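Local coordinates for MobB protein homolog (Geobacillus stearothermophilus, PDB 1XJC) that is of unknown function but, as a MobB homologue with a P-loop NTPase fold, probably binds nucleotide and assists molybdopterin guanine dinucleotide synthesis, at residues H110-L115 / A129-V134; V6-G11 / V100-Y105; R117-W122 / E138-P143; G62-A67 / H77-L82; G32-T37 / P94-L99. All blocks are in the same frame, centred on the assembly; numbering follows the deposited sequence.

Contact 1: H110-L115 / A129-V134; sequences HPKVVL and ANIRAV
The amino nitrogen of Lys112 is gripped by three backbone carbonyls. NZ lies 2.9 Å from Ala129 O across the contact and 3.1 Å from His110 O in its own segment, while Glu108 O supplies the third bond. Two successive bends put it there: chi3 of 61° turns CE back and chi4 of 72° then places NZ. CG and CD also lie against Ala129 O. Beneath this clasp, strands 112-115 and 131-134 run parallel as the two strands of a beta-alpha-beta crossover, whose helix 119-125 covers the face carrying Val114, Ile131 and Val134. Lys112 N donates to Asn130 O at 3.0 Å. Arg132 N answers with a nearly straight bond (177°) to Lys112 O at 2.8 Å, and Val114 N reaches Ala133 O at 2.9 Å. Between the pairs Lys112–Ile131 and Val113–Ala133 the register slips by one residue, a beta bulge at which Arg132 points toward the other strand. Pro111 CB sits over the centre of one guanidinium face, 3.6 Å from Arg132 CZ, while Asn130 OD1 lies at the edge and accepts from Arg132 NE at 2.8 Å. On the helix-covered face, Val114 CG2 packs on Ile131 CG1 at 3.6 Å. Ringed by carbonyl dipoles, the largely buried ammonium can probably keep its charge, and in return it links the residues leading into both strands, His110 and Ala129.

Contact 2: V6-G11 / V100-Y105; sequences VWQVVG and VLVEGY
Strands 6-10 and 100-103 lie side by side in parallel, their axes 4.5 Å apart at closest and turned by 27°, with Val6 paired to Val100, Gln8 to Val102 and Val9 to Glu103. They are neighbouring inner strands of the parallel sheet of a P-loop NTPase fold. Backbone bonds pass back and forth without a break in register: Trp7 N to Val100 O at 2.8 Å, Val102 N to Trp7 O at 2.7 Å, Val9 N to Val102 O at 2.7 Å and Gly104 N to Val9 O at 3.0 Å. Gly104 adopts backbone angles at which a side chain would press on the carbonyl oxygen of Glu103. Val6, Gln8, Val100 and Val102 share the face where helix 85-92 packs on Val100 and Val102. Here the chi1 of Val6 (-178°), with CG1 anti to the backbone N, places that methyl 3.7 Å from Val102 CG2. Trp7, Val9, Leu101 and Glu103 occupy the other face, where helix 17-30 touches Val9, Leu101 and Glu103; Leu101 CD2 comes to 3.9 Å from Trp7 CB, although the indole itself leads away. Beyond Val10 the chain enters a probable Walker A loop at Gly11, whose carbonyl oxygen binds Lys17 NZ, and Glu103 also touches Lys17. Back on the valine face, the aliphatic stem of Gln8 runs alongside Val102, Gln8 CG resting 3.8 Å from Val102 CB.

Contact 3: R117-W122 / E138-P143; sequences RSEEDW and EPLEGP
Glu138 reaches Glu119 with its carboxylate: OE2 of Glu138 receives a weak bond, 3.4 Å long, from Glu119 N at the start of helix 119-125. On the way, its CG passes 3.8 Å from Arg117 O. The helix start it meets is already organised. Ser118 is the N-cap, with OG accepting from Asp121 N, and Asp121 is clasped side-on by Arg117, NE to OD2 at 2.7 Å and NH2 to OD1 at 2.8 Å. This helix is the crossover of a beta-alpha-beta unit, and the segment 138-143 is the loop that leaves its second strand, 131-136. Leu140, next to touch, points toward the helix. Its CD1 stands over the face of the Trp122 five-membered ring, 4.0 Å from the centroid and 13° off the normal, a CH-pi contact, while CD2 lies 3.6 Å from Glu119 OE1. Glu141 then offers its backbone: Glu141 N donates to Glu119 OE1 at 3.0 Å, approaching from above the carboxylate plane. The bend at chi2 of Glu119 (53°) swings CD back toward the loop for this bond. The side chains of Glu119 and Glu141 cross at about a right angle, with Glu141 OE1 3.8 Å from Glu119 CG.

Contact 4: G62-A67 / H77-L82; sequences GAVATA and HLRRPL
Arg79 reaches back across to Gly62 through two torsions: CG stands anti to the backbone N (chi1 -167°), and a bend at chi3 (86°) turns NE out of the extended line. The contact is the open end of a beta hairpin, strands 65-70 and 73-78, which forms a separate two-stranded antiparallel sheet at the protein surface. At the far end of the arginine, NH1 donates to Gly62 O at 3.2 Å. The oxygen lies at the edge of the guanidinium, close to its plane, but seen from the carbonyl the donor stands well above, 74° out of the carbonyl plane. The same guanidinium has Val64 CG2 lying loosely over one face. Nearer the strands, Arg79 N binds Val64 O at 2.9 Å. Thr66 and His77 form a hydrogen-bonded pair, with Thr66 N to His77 O at 3.0 Å and His77 N to Thr66 O at 2.9 Å. Their side chains share a face, where Thr66 OG1 comes to 3.2 Å from His77 CB. Ala65 and Leu78 make the neighbouring non-hydrogen-bonded pair on the other face, Ala65 CB touching Leu78 CD2 at 3.6 Å. The contact lies at the surface of the chain, and Leu78 O is taken by Trp83 NE1. A water lies between the segments, donating to Ala63 O at 3.2 Å and, more weakly, to His77 O at 3.4 Å.

Contact 5: G32-T37 / P94-L99; sequences GWRVGT and PLRLDL
Arg34 and Asp98 exchange two short bonds. Arg34 N donates to Asp98 OD2 at 2.7 Å, nearly straight (169°) and on the anti lone pair of that oxygen, while Asp98 N returns a bond to Arg34 O, also at 2.7 Å. A weak bond from Leu99 N gives Arg34 O a second donor. The arginine side chain clasps the loop in turn: Leu95 O lies in the guanidinium plane and is held side-on by two nitrogens, NH2 of Arg34 at 2.8 Å and NE of Arg34 at 3.1 Å. Arg34 NE also points weakly to Arg96 O. The bend at chi3 (59°) brings NE round to these carbonyls. The guanidinium of Arg96 stacks over one face of that of Arg34, with centres 4.0 Å apart and planes 17° from parallel. Two like charges so close should repel; the carbonyls gripping Arg34, and perhaps the nearby Asp98 carboxylate, probably offset the cost. Further along, Gly36 N binds Leu99 O at 2.9 Å. Leu97 CD1 approaches Gly36 CA to 3.9 Å, ground that a side chain on the glycine would occupy. Leu99 CD2 meets the edge of the Trp33 ring at CE3, and helices 17-30 and 154-166 pack on both residues. The Val35–Leu99 pair starts the parallel junction of strands 35-39 and 99-103, the former the outermost strand on this side of the P-loop NTPase-type sheet.

Overall arrangement
Contacts 5, 2 and 1 follow one another across the parallel sheet. Leu101 N binds Gly36 O at 2.9 Å between contacts 5 and 2, whose centres are 14 Å apart, and Val113 N reaches Gln8 O at 2.8 Å between contacts 2 and 1, with centres 9 Å apart. Contact 3 packs through Trp122 on the face of contact 1 that carries Val114, Ile131 and Val134, where Val134 CG2 touches Trp122 CZ3 at 3.7 Å. Contact 2 leads into the probable nucleotide-binding P-loop, and the side chains of Val114 and Arg117 come near it. Contact 4 stands apart as a hairpin, its centre about 23 Å from that of contact 2 and 40 Å from that of contact 3.

Contact 1: H110-L115 / A129-V134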
# COMPACT_ATOMS: atom_id res chain seq x y z
N HIS A 110 1.63 8.65 5.08
CA HIS A 110 1.04 8.75 3.74
C HIS A 110 -0.44 8.34 3.84
O HIS A 110 -0.82 7.62 4.76
CB HIS A 110 1.79 7.81 2.79
CG HIS A 110 3.27 8.08 2.73
ND1 HIS A 110 3.81 9.21 2.14
CD2 HIS A 110 4.32 7.40 3.26
CE1 HIS A 110 5.12 9.20 2.30
NE2 HIS A 110 5.46 8.12 2.98
N PRO A 111 -1.29 8.79 2.91
CA PRO A 111 -2.70 8.37 3.03
C PRO A 111 -2.74 6.84 3.00
O PRO A 111 -2.04 6.21 2.21
CB PRO A 111 -3.36 9.01 1.81
CG PRO A 111 -2.23 9.17 0.83
CD PRO A 111 -1.10 9.65 1.73
N LYS A 112 -3.55 6.26 3.86
CA LYS A 112 -3.60 4.80 3.93
C LYS A 112 -4.96 4.14 3.99
O LYS A 112 -5.97 4.74 4.42
CB LYS A 112 -2.78 4.32 5.13
CG LYS A 112 -3.09 5.03 6.45
CD LYS A 112 -2.21 4.50 7.60
CE LYS A 112 -0.70 4.74 7.35
NZ LYS A 112 -0.24 6.17 7.45
N VAL A 113 -4.98 2.90 3.52
CA VAL A 113 -6.18 2.10 3.56
C VAL A 113 -5.89 1.07 4.66
O VAL A 113 -4.84 0.43 4.65
CB VAL A 113 -6.44 1.38 2.23
CG1 VAL A 113 -7.67 0.45 2.39
CG2 VAL A 113 -6.65 2.41 1.11
N VAL A 114 -6.80 0.93 5.61
CA VAL A 114 -6.60 -0.01 6.69
C VAL A 114 -7.48 -1.25 6.48
O VAL A 114 -8.69 -1.12 6.25
CB VAL A 114 -6.95 0.65 8.06
CG1 VAL A 114 -6.74 -0.36 9.19
CG2 VAL A 114 -6.10 1.92 8.28
N LEU A 115 -6.86 -2.42 6.52
CA LEU A 115 -7.58 -3.68 6.36
C LEU A 115 -7.71 -4.31 7.74
O LEU A 115 -6.73 -4.42 8.50
CB LEU A 115 -6.84 -4.62 5.40
CG LEU A 115 -7.06 -4.20 3.94
CD1 LEU A 115 -5.76 -3.75 3.35
CD2 LEU A 115 -7.67 -5.35 3.14
N ALA A 129 -2.19 7.45 11.44
CA ALA A 129 -2.35 8.73 10.77
C ALA A 129 -2.81 8.65 9.32
O ALA A 129 -2.47 7.72 8.58
CB ALA A 129 -1.02 9.51 10.83
N ASN A 130 -3.60 9.64 8.93
CA ASN A 130 -4.03 9.77 7.54
C ASN A 130 -4.85 8.59 6.97
O ASN A 130 -4.75 8.29 5.79
CB ASN A 130 -2.77 9.99 6.69
CG ASN A 130 -2.99 10.98 5.56
OD1 ASN A 130 -4.12 11.38 5.27
ND2 ASN A 130 -1.90 11.38 4.90
N ILE A 131 -5.64 7.92 7.80
CA ILE A 131 -6.46 6.81 7.31
C ILE A 131 -7.53 7.37 6.36
O ILE A 131 -8.26 8.27 6.74
CB ILE A 131 -7.19 6.07 8.48
CG1 ILE A 131 -6.15 5.35 9.35
CG2 ILE A 131 -8.20 5.03 7.92
CD1 ILE A 131 -6.75 4.81 10.65
N ARG A 132 -7.62 6.83 5.15
CA ARG A 132 -8.63 7.31 4.20
C ARG A 132 -9.81 6.35 4.02
O ARG A 132 -10.90 6.77 3.61
CB ARG A 132 -7.99 7.58 2.83
CG ARG A 132 -6.83 8.58 2.85
CD ARG A 132 -7.28 9.92 3.43
NE ARG A 132 -6.21 10.92 3.45
CZ ARG A 132 -5.81 11.60 2.39
NH1 ARG A 132 -6.39 11.40 1.21
NH2 ARG A 132 -4.82 12.49 2.49
N ALA A 133 -9.59 5.08 4.29
CA ALA A 133 -10.65 4.08 4.13
C ALA A 133 -10.27 2.83 4.86
O ALA A 133 -9.09 2.62 5.18
CB ALA A 133 -10.86 3.75 2.64
N VAL A 134 -11.29 2.02 5.13
CA VAL A 134 -11.16 0.75 5.82
C VAL A 134 -11.83 -0.31 4.96
O VAL A 134 -12.92 -0.07 4.41
CB VAL A 134 -11.89 0.76 7.19
CG1 VAL A 134 -11.70 -0.61 7.90
CG2 VAL A 134 -11.37 1.91 8.07

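Contact 2: V6-G11 / V100-Y105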
# COMPACT_ATOMS: atom_id res chain seq x y z
N VAL A 6 2.13 8.58 -3.04
CA VAL A 6 2.36 7.39 -2.22
C VAL A 6 1.15 7.03 -1.36
O VAL A 6 0.63 7.88 -0.67
CB VAL A 6 3.55 7.60 -1.26
CG1 VAL A 6 3.81 6.32 -0.44
CG2 VAL A 6 4.79 8.03 -2.05
N TRP A 7 0.73 5.77 -1.41
CA TRP A 7 -0.39 5.31 -0.59
C TRP A 7 0.01 4.05 0.16
O TRP A 7 0.73 3.22 -0.36
CB TRP A 7 -1.62 4.99 -1.45
CG TRP A 7 -2.39 6.20 -1.88
CD1 TRP A 7 -2.00 7.14 -2.79
CD2 TRP A 7 -3.67 6.62 -1.39
NE1 TRP A 7 -2.97 8.12 -2.90
CE2 TRP A 7 -4.00 7.82 -2.05
CE3 TRP A 7 -4.57 6.09 -0.46
CZ2 TRP A 7 -5.21 8.51 -1.81
CZ3 TRP A 7 -5.77 6.77 -0.21
CH2 TRP A 7 -6.07 7.97 -0.88
N GLN A 8 -0.47 3.92 1.39
CA GLN A 8 -0.14 2.75 2.18
C GLN A 8 -1.30 1.80 2.39
O GLN A 8 -2.47 2.19 2.43
CB GLN A 8 0.37 3.18 3.55
CG GLN A 8 1.74 3.82 3.55
CD GLN A 8 2.13 4.31 4.92
OE1 GLN A 8 2.44 3.51 5.81
NE2 GLN A 8 2.10 5.63 5.10
N VAL A 9 -0.96 0.53 2.51
CA VAL A 9 -1.93 -0.52 2.76
C VAL A 9 -1.44 -1.15 4.05
O VAL A 9 -0.34 -1.71 4.10
CB VAL A 9 -1.94 -1.56 1.61
CG1 VAL A 9 -2.79 -2.78 2.02
CG2 VAL A 9 -2.51 -0.91 0.33
N VAL A 10 -2.22 -1.02 5.12
CA VAL A 10 -1.83 -1.57 6.41
C VAL A 10 -2.85 -2.57 6.97
O VAL A 10 -4.06 -2.44 6.74
CB VAL A 10 -1.62 -0.44 7.46
CG1 VAL A 10 -0.51 0.49 6.99
CG2 VAL A 10 -2.92 0.34 7.67
N GLY A 11 -2.34 -3.56 7.70
CA GLY A 11 -3.20 -4.57 8.28
C GLY A 11 -2.39 -5.77 8.76
O GLY A 11 -1.23 -5.96 8.36
N VAL A 100 2.76 4.89 -5.97
CA VAL A 100 3.59 3.97 -5.20
C VAL A 100 2.70 3.41 -4.09
O VAL A 100 2.17 4.17 -3.27
CB VAL A 100 4.83 4.67 -4.54
CG1 VAL A 100 5.66 3.62 -3.77
CG2 VAL A 100 5.68 5.32 -5.62
N LEU A 101 2.52 2.10 -4.10
CA LEU A 101 1.72 1.45 -3.08
C LEU A 101 2.67 0.81 -2.09
O LEU A 101 3.50 -0.04 -2.46
CB LEU A 101 0.80 0.40 -3.69
CG LEU A 101 -0.24 1.03 -4.62
CD1 LEU A 101 -1.01 -0.07 -5.35
CD2 LEU A 101 -1.21 1.91 -3.80
N VAL A 102 2.51 1.20 -0.84
CA VAL A 102 3.35 0.72 0.24
C VAL A 102 2.58 -0.15 1.21
O VAL A 102 1.58 0.29 1.79
CB VAL A 102 3.93 1.93 1.02
CG1 VAL A 102 4.71 1.44 2.23
CG2 VAL A 102 4.79 2.79 0.09
N GLU A 103 3.05 -1.38 1.39
CA GLU A 103 2.41 -2.30 2.32
C GLU A 103 3.19 -2.30 3.64
O GLU A 103 4.34 -2.73 3.70
CB GLU A 103 2.39 -3.71 1.72
CG GLU A 103 1.30 -4.60 2.29
CD GLU A 103 1.39 -6.04 1.82
OE1 GLU A 103 1.64 -6.29 0.62
OE2 GLU A 103 1.19 -6.92 2.66
N GLY A 104 2.58 -1.78 4.70
CA GLY A 104 3.25 -1.73 5.99
C GLY A 104 3.76 -0.33 6.34
O GLY A 104 3.22 0.66 5.85
N TYR A 105 4.80 -0.26 7.18
CA TYR A 105 5.40 1.01 7.60
C TYR A 105 4.29 1.89 8.21
O TYR A 105 4.24 3.11 7.97
CB TYR A 105 6.02 1.74 6.40
CG TYR A 105 7.08 0.94 5.68
CD1 TYR A 105 8.41 0.94 6.11
CD2 TYR A 105 6.75 0.15 4.58
CE1 TYR A 105 9.38 0.16 5.46
CE2 TYR A 105 7.70 -0.62 3.93
CZ TYR A 105 9.01 -0.62 4.37
OH TYR A 105 9.93 -1.42 3.73

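Contact 3: R117-W122 / E138-P143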
# COMPACT_ATOMS: atom_id res chain seq x y z
N ARG A 117 -9.62 -7.56 10.10
CA ARG A 117 -10.36 -8.82 10.14
C ARG A 117 -11.47 -8.75 11.18
O ARG A 117 -12.46 -9.48 11.11
CB ARG A 117 -9.42 -9.97 10.53
CG ARG A 117 -8.18 -10.08 9.66
CD ARG A 117 -7.12 -10.94 10.34
NE ARG A 117 -6.71 -10.36 11.63
CZ ARG A 117 -5.67 -10.79 12.35
NH1 ARG A 117 -4.93 -11.82 11.93
NH2 ARG A 117 -5.38 -10.20 13.50
N SER A 118 -11.31 -7.84 12.13
CA SER A 118 -12.25 -7.75 13.24
C SER A 118 -12.27 -6.39 13.92
O SER A 118 -11.45 -5.51 13.63
CB SER A 118 -11.83 -8.78 14.29
OG SER A 118 -10.50 -8.50 14.70
N GLU A 119 -13.19 -6.24 14.86
CA GLU A 119 -13.30 -5.01 15.62
C GLU A 119 -12.02 -4.87 16.43
O GLU A 119 -11.51 -3.76 16.62
CB GLU A 119 -14.53 -5.07 16.54
CG GLU A 119 -14.67 -3.91 17.52
CD GLU A 119 -14.61 -2.55 16.84
OE1 GLU A 119 -15.21 -2.39 15.75
OE2 GLU A 119 -13.96 -1.63 17.41
N GLU A 120 -11.47 -6.00 16.88
CA GLU A 120 -10.23 -6.01 17.66
C GLU A 120 -9.05 -5.46 16.84
O GLU A 120 -8.23 -4.69 17.37
CB GLU A 120 -9.91 -7.43 18.13
CG GLU A 120 -8.60 -7.55 18.89
CD GLU A 120 -8.35 -8.96 19.44
OE1 GLU A 120 -9.17 -9.44 20.26
OE2 GLU A 120 -7.32 -9.58 19.07
N ASP A 121 -8.94 -5.86 15.57
CA ASP A 121 -7.87 -5.35 14.71
C ASP A 121 -8.04 -3.83 14.60
O ASP A 121 -7.07 -3.08 14.65
CB ASP A 121 -7.98 -5.89 13.28
CG ASP A 121 -7.34 -7.25 13.10
OD1 ASP A 121 -6.83 -7.84 14.07
OD2 ASP A 121 -7.36 -7.75 11.96
N TRP A 122 -9.28 -3.39 14.38
CA TRP A 122 -9.58 -1.97 14.20
C TRP A 122 -9.25 -1.14 15.44
O TRP A 122 -8.81 0.00 15.32
CB TRP A 122 -11.05 -1.78 13.84
CG TRP A 122 -11.49 -0.34 13.70
CD1 TRP A 122 -12.51 0.28 14.37
CD2 TRP A 122 -10.90 0.65 12.84
NE1 TRP A 122 -12.60 1.59 13.97
CE2 TRP A 122 -11.62 1.85 13.04
CE3 TRP A 122 -9.83 0.64 11.92
CZ2 TRP A 122 -11.31 3.04 12.36
CZ3 TRP A 122 -9.52 1.83 11.25
CH2 TRP A 122 -10.26 3.01 11.47
N GLU A 138 -15.83 -7.82 8.42
CA GLU A 138 -17.15 -7.65 9.03
C GLU A 138 -17.38 -6.18 9.36
O GLU A 138 -16.44 -5.39 9.32
CB GLU A 138 -17.25 -8.46 10.32
CG GLU A 138 -16.07 -8.27 11.28
CD GLU A 138 -16.40 -8.66 12.71
OE1 GLU A 138 -17.29 -9.52 12.90
OE2 GLU A 138 -15.76 -8.12 13.65
N PRO A 139 -18.63 -5.79 9.69
CA PRO A 139 -18.95 -4.40 10.03
C PRO A 139 -18.28 -4.01 11.35
O PRO A 139 -18.02 -4.88 12.19
CB PRO A 139 -20.47 -4.41 10.12
CG PRO A 139 -20.76 -5.80 10.62
CD PRO A 139 -19.83 -6.65 9.79
N LEU A 140 -18.01 -2.72 11.55
CA LEU A 140 -17.35 -2.26 12.76
C LEU A 140 -18.28 -1.49 13.70
O LEU A 140 -19.24 -0.87 13.27
CB LEU A 140 -16.15 -1.38 12.39
CG LEU A 140 -15.12 -2.06 11.49
CD1 LEU A 140 -14.12 -1.04 10.95
CD2 LEU A 140 -14.43 -3.16 12.29
N GLU A 141 -17.98 -1.54 15.00
CA GLU A 141 -18.79 -0.85 15.99
C GLU A 141 -18.40 0.62 16.15
O GLU A 141 -17.36 1.05 15.66
CB GLU A 141 -18.65 -1.51 17.36
CG GLU A 141 -19.18 -2.92 17.46
CD GLU A 141 -19.07 -3.46 18.86
OE1 GLU A 141 -17.93 -3.54 19.38
OE2 GLU A 141 -20.12 -3.79 19.46
N GLY A 142 -19.25 1.35 16.87
CA GLY A 142 -18.99 2.76 17.13
C GLY A 142 -19.02 3.65 15.91
O GLY A 142 -19.31 3.20 14.80
N PRO A 143 -18.72 4.95 16.08
CA PRO A 143 -18.72 5.88 14.95
C PRO A 143 -17.49 5.62 14.09
O PRO A 143 -16.49 5.09 14.57
CB PRO A 143 -18.66 7.25 15.62
CG PRO A 143 -19.23 7.00 17.00
CD PRO A 143 -18.60 5.68 17.36

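Contact 4: G62-A67 / H77-L82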
# COMPACT_ATOMS: atom_id res chain seq x y z
N GLY A 62 28.51 -12.19 1.57
CA GLY A 62 28.80 -11.01 2.36
C GLY A 62 28.98 -9.73 1.56
O GLY A 62 29.43 -8.70 2.09
N ALA A 63 28.65 -9.78 0.28
CA ALA A 63 28.75 -8.58 -0.56
C ALA A 63 27.73 -7.57 -0.05
O ALA A 63 26.68 -7.95 0.47
CB ALA A 63 28.45 -8.93 -2.01
N VAL A 64 28.04 -6.28 -0.17
CA VAL A 64 27.12 -5.24 0.26
C VAL A 64 26.01 -5.06 -0.79
O VAL A 64 24.85 -4.79 -0.44
CB VAL A 64 27.84 -3.88 0.43
CG1 VAL A 64 26.83 -2.77 0.65
CG2 VAL A 64 28.80 -3.94 1.62
N ALA A 65 26.36 -5.24 -2.06
CA ALA A 65 25.39 -5.09 -3.15
C ALA A 65 25.60 -6.05 -4.32
O ALA A 65 26.74 -6.30 -4.74
CB ALA A 65 25.45 -3.65 -3.68
N THR A 66 24.50 -6.60 -4.82
CA THR A 66 24.57 -7.47 -5.99
C THR A 66 23.49 -7.00 -6.96
O THR A 66 22.43 -6.50 -6.54
CB THR A 66 24.34 -8.95 -5.62
OG1 THR A 66 23.00 -9.12 -5.11
CG2 THR A 66 25.35 -9.40 -4.56
N ALA A 67 23.75 -7.15 -8.25
CA ALA A 67 22.80 -6.74 -9.26
C ALA A 67 22.93 -7.67 -10.45
O ALA A 67 24.05 -7.99 -10.90
CB ALA A 67 23.07 -5.30 -9.70
N HIS A 77 20.04 -6.42 -4.83
CA HIS A 77 20.02 -6.88 -3.44
C HIS A 77 21.02 -5.95 -2.75
O HIS A 77 22.22 -6.01 -3.01
CB HIS A 77 20.45 -8.35 -3.34
CG HIS A 77 19.39 -9.31 -3.76
ND1 HIS A 77 18.37 -9.70 -2.91
CD2 HIS A 77 19.14 -9.92 -4.94
CE1 HIS A 77 17.54 -10.50 -3.56
NE2 HIS A 77 17.99 -10.65 -4.79
N LEU A 78 20.51 -5.06 -1.90
CA LEU A 78 21.35 -4.08 -1.23
C LEU A 78 21.26 -4.22 0.28
O LEU A 78 20.16 -4.30 0.84
CB LEU A 78 20.92 -2.67 -1.65
CG LEU A 78 20.75 -2.40 -3.16
CD1 LEU A 78 20.20 -1.00 -3.37
CD2 LEU A 78 22.08 -2.55 -3.89
N ARG A 79 22.41 -4.24 0.95
CA ARG A 79 22.44 -4.39 2.40
C ARG A 79 22.79 -3.09 3.10
O ARG A 79 23.62 -2.31 2.63
CB ARG A 79 23.43 -5.49 2.80
CG ARG A 79 23.29 -5.93 4.27
CD ARG A 79 24.27 -7.05 4.65
NE ARG A 79 25.57 -6.52 5.07
CZ ARG A 79 26.74 -6.95 4.60
NH1 ARG A 79 26.78 -7.92 3.69
NH2 ARG A 79 27.86 -6.40 5.04
N ARG A 80 22.13 -2.86 4.23
CA ARG A 80 22.34 -1.66 5.04
C ARG A 80 21.93 -2.05 6.45
O ARG A 80 21.13 -2.97 6.63
CB ARG A 80 21.41 -0.54 4.55
CG ARG A 80 22.08 0.77 4.25
CD ARG A 80 21.04 1.88 4.20
NE ARG A 80 21.57 3.13 3.67
CZ ARG A 80 22.03 3.28 2.43
NH1 ARG A 80 22.02 2.24 1.60
NH2 ARG A 80 22.49 4.45 2.01
N PRO A 81 22.49 -1.39 7.48
CA PRO A 81 22.08 -1.78 8.83
C PRO A 81 20.54 -1.71 8.92
O PRO A 81 19.89 -2.64 9.40
CB PRO A 81 22.78 -0.75 9.73
CG PRO A 81 24.03 -0.43 8.94
CD PRO A 81 23.52 -0.34 7.51
N LEU A 82 19.97 -0.62 8.41
CA LEU A 82 18.52 -0.44 8.41
C LEU A 82 17.97 0.32 7.20
O LEU A 82 18.49 1.37 6.83
CB LEU A 82 18.07 0.31 9.67
CG LEU A 82 16.67 0.92 9.55
CD1 LEU A 82 15.64 -0.17 9.78
CD2 LEU A 82 16.48 2.06 10.54
O HOH W 1 23.72 -8.12 -0.85

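Contact 5: G32-T37 / P94-L99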
# COMPACT_ATOMS: atom_id res chain seq x y z
N GLY A 32 -2.51 2.23 -17.51
CA GLY A 32 -1.25 2.65 -18.09
C GLY A 32 -0.35 3.45 -17.15
O GLY A 32 0.62 4.07 -17.60
N TRP A 33 -0.64 3.45 -15.85
CA TRP A 33 0.19 4.19 -14.90
C TRP A 33 1.54 3.51 -14.65
O TRP A 33 1.69 2.29 -14.84
CB TRP A 33 -0.54 4.34 -13.57
CG TRP A 33 -1.77 5.22 -13.61
CD1 TRP A 33 -2.27 5.89 -14.70
CD2 TRP A 33 -2.65 5.51 -12.52
NE1 TRP A 33 -3.41 6.59 -14.34
CE2 TRP A 33 -3.66 6.37 -13.01
CE3 TRP A 33 -2.68 5.14 -11.17
CZ2 TRP A 33 -4.70 6.86 -12.20
CZ3 TRP A 33 -3.72 5.62 -10.36
CH2 TRP A 33 -4.71 6.48 -10.89
N ARG A 34 2.53 4.31 -14.24
CA ARG A 34 3.86 3.82 -13.90
C ARG A 34 3.74 3.59 -12.39
O ARG A 34 3.63 4.55 -11.61
CB ARG A 34 4.92 4.88 -14.23
CG ARG A 34 5.09 5.13 -15.76
CD ARG A 34 6.14 6.23 -16.04
NE ARG A 34 7.45 5.89 -15.49
CZ ARG A 34 8.24 4.92 -15.97
NH1 ARG A 34 7.85 4.21 -17.01
NH2 ARG A 34 9.41 4.67 -15.39
N VAL A 35 3.74 2.32 -11.99
CA VAL A 35 3.55 1.95 -10.58
C VAL A 35 4.77 1.35 -9.89
O VAL A 35 5.57 0.65 -10.51
CB VAL A 35 2.41 0.90 -10.45
CG1 VAL A 35 2.19 0.52 -8.96
CG2 VAL A 35 1.13 1.46 -11.06
N GLY A 36 4.89 1.65 -8.60
CA GLY A 36 5.97 1.08 -7.80
C GLY A 36 5.33 0.47 -6.56
O GLY A 36 4.29 0.97 -6.12
N THR A 37 5.88 -0.61 -6.02
CA THR A 37 5.35 -1.17 -4.78
C THR A 37 6.49 -1.40 -3.80
O THR A 37 7.63 -1.61 -4.22
CB THR A 37 4.60 -2.52 -4.98
OG1 THR A 37 5.50 -3.50 -5.52
CG2 THR A 37 3.40 -2.34 -5.93
N PRO A 94 13.66 8.86 -9.22
CA PRO A 94 14.12 9.00 -10.61
C PRO A 94 13.29 8.25 -11.65
O PRO A 94 13.46 8.48 -12.85
CB PRO A 94 15.56 8.48 -10.56
CG PRO A 94 15.94 8.55 -9.09
CD PRO A 94 14.66 8.13 -8.42
N LEU A 95 12.39 7.37 -11.22
CA LEU A 95 11.59 6.59 -12.16
C LEU A 95 10.25 7.16 -12.63
O LEU A 95 9.47 6.45 -13.26
CB LEU A 95 11.37 5.18 -11.61
CG LEU A 95 12.62 4.31 -11.40
CD1 LEU A 95 12.23 3.07 -10.63
CD2 LEU A 95 13.26 3.94 -12.75
N ARG A 96 9.98 8.43 -12.35
CA ARG A 96 8.73 9.07 -12.80
C ARG A 96 7.48 8.23 -12.55
O ARG A 96 6.67 8.04 -13.46
CB ARG A 96 8.79 9.34 -14.31
CG ARG A 96 9.91 10.27 -14.77
CD ARG A 96 9.98 10.29 -16.30
NE ARG A 96 10.25 8.96 -16.85
CZ ARG A 96 9.48 8.34 -17.73
NH1 ARG A 96 8.37 8.92 -18.18
NH2 ARG A 96 9.81 7.13 -18.17
N LEU A 97 7.32 7.73 -11.33
CA LEU A 97 6.16 6.91 -11.00
C LEU A 97 4.91 7.75 -10.75
O LEU A 97 4.99 8.86 -10.21
CB LEU A 97 6.47 6.05 -9.77
CG LEU A 97 7.66 5.09 -9.97
CD1 LEU A 97 7.92 4.31 -8.68
CD2 LEU A 97 7.37 4.14 -11.12
N ASP A 98 3.76 7.23 -11.17
CA ASP A 98 2.48 7.91 -10.97
C ASP A 98 1.86 7.50 -9.64
O ASP A 98 1.04 8.23 -9.07
CB ASP A 98 1.49 7.54 -12.08
CG ASP A 98 1.98 7.94 -13.46
OD1 ASP A 98 2.17 9.16 -13.69
OD2 ASP A 98 2.20 7.03 -14.30
N LEU A 99 2.24 6.33 -9.15
CA LEU A 99 1.67 5.78 -7.92
C LEU A 99 2.63 4.79 -7.28
O LEU A 99 3.22 3.95 -7.97
CB LEU A 99 0.36 5.04 -8.24
CG LEU A 99 -0.30 4.24 -7.11
CD1 LEU A 99 -0.84 5.22 -6.05
CD2 LEU A 99 -1.44 3.34 -7.64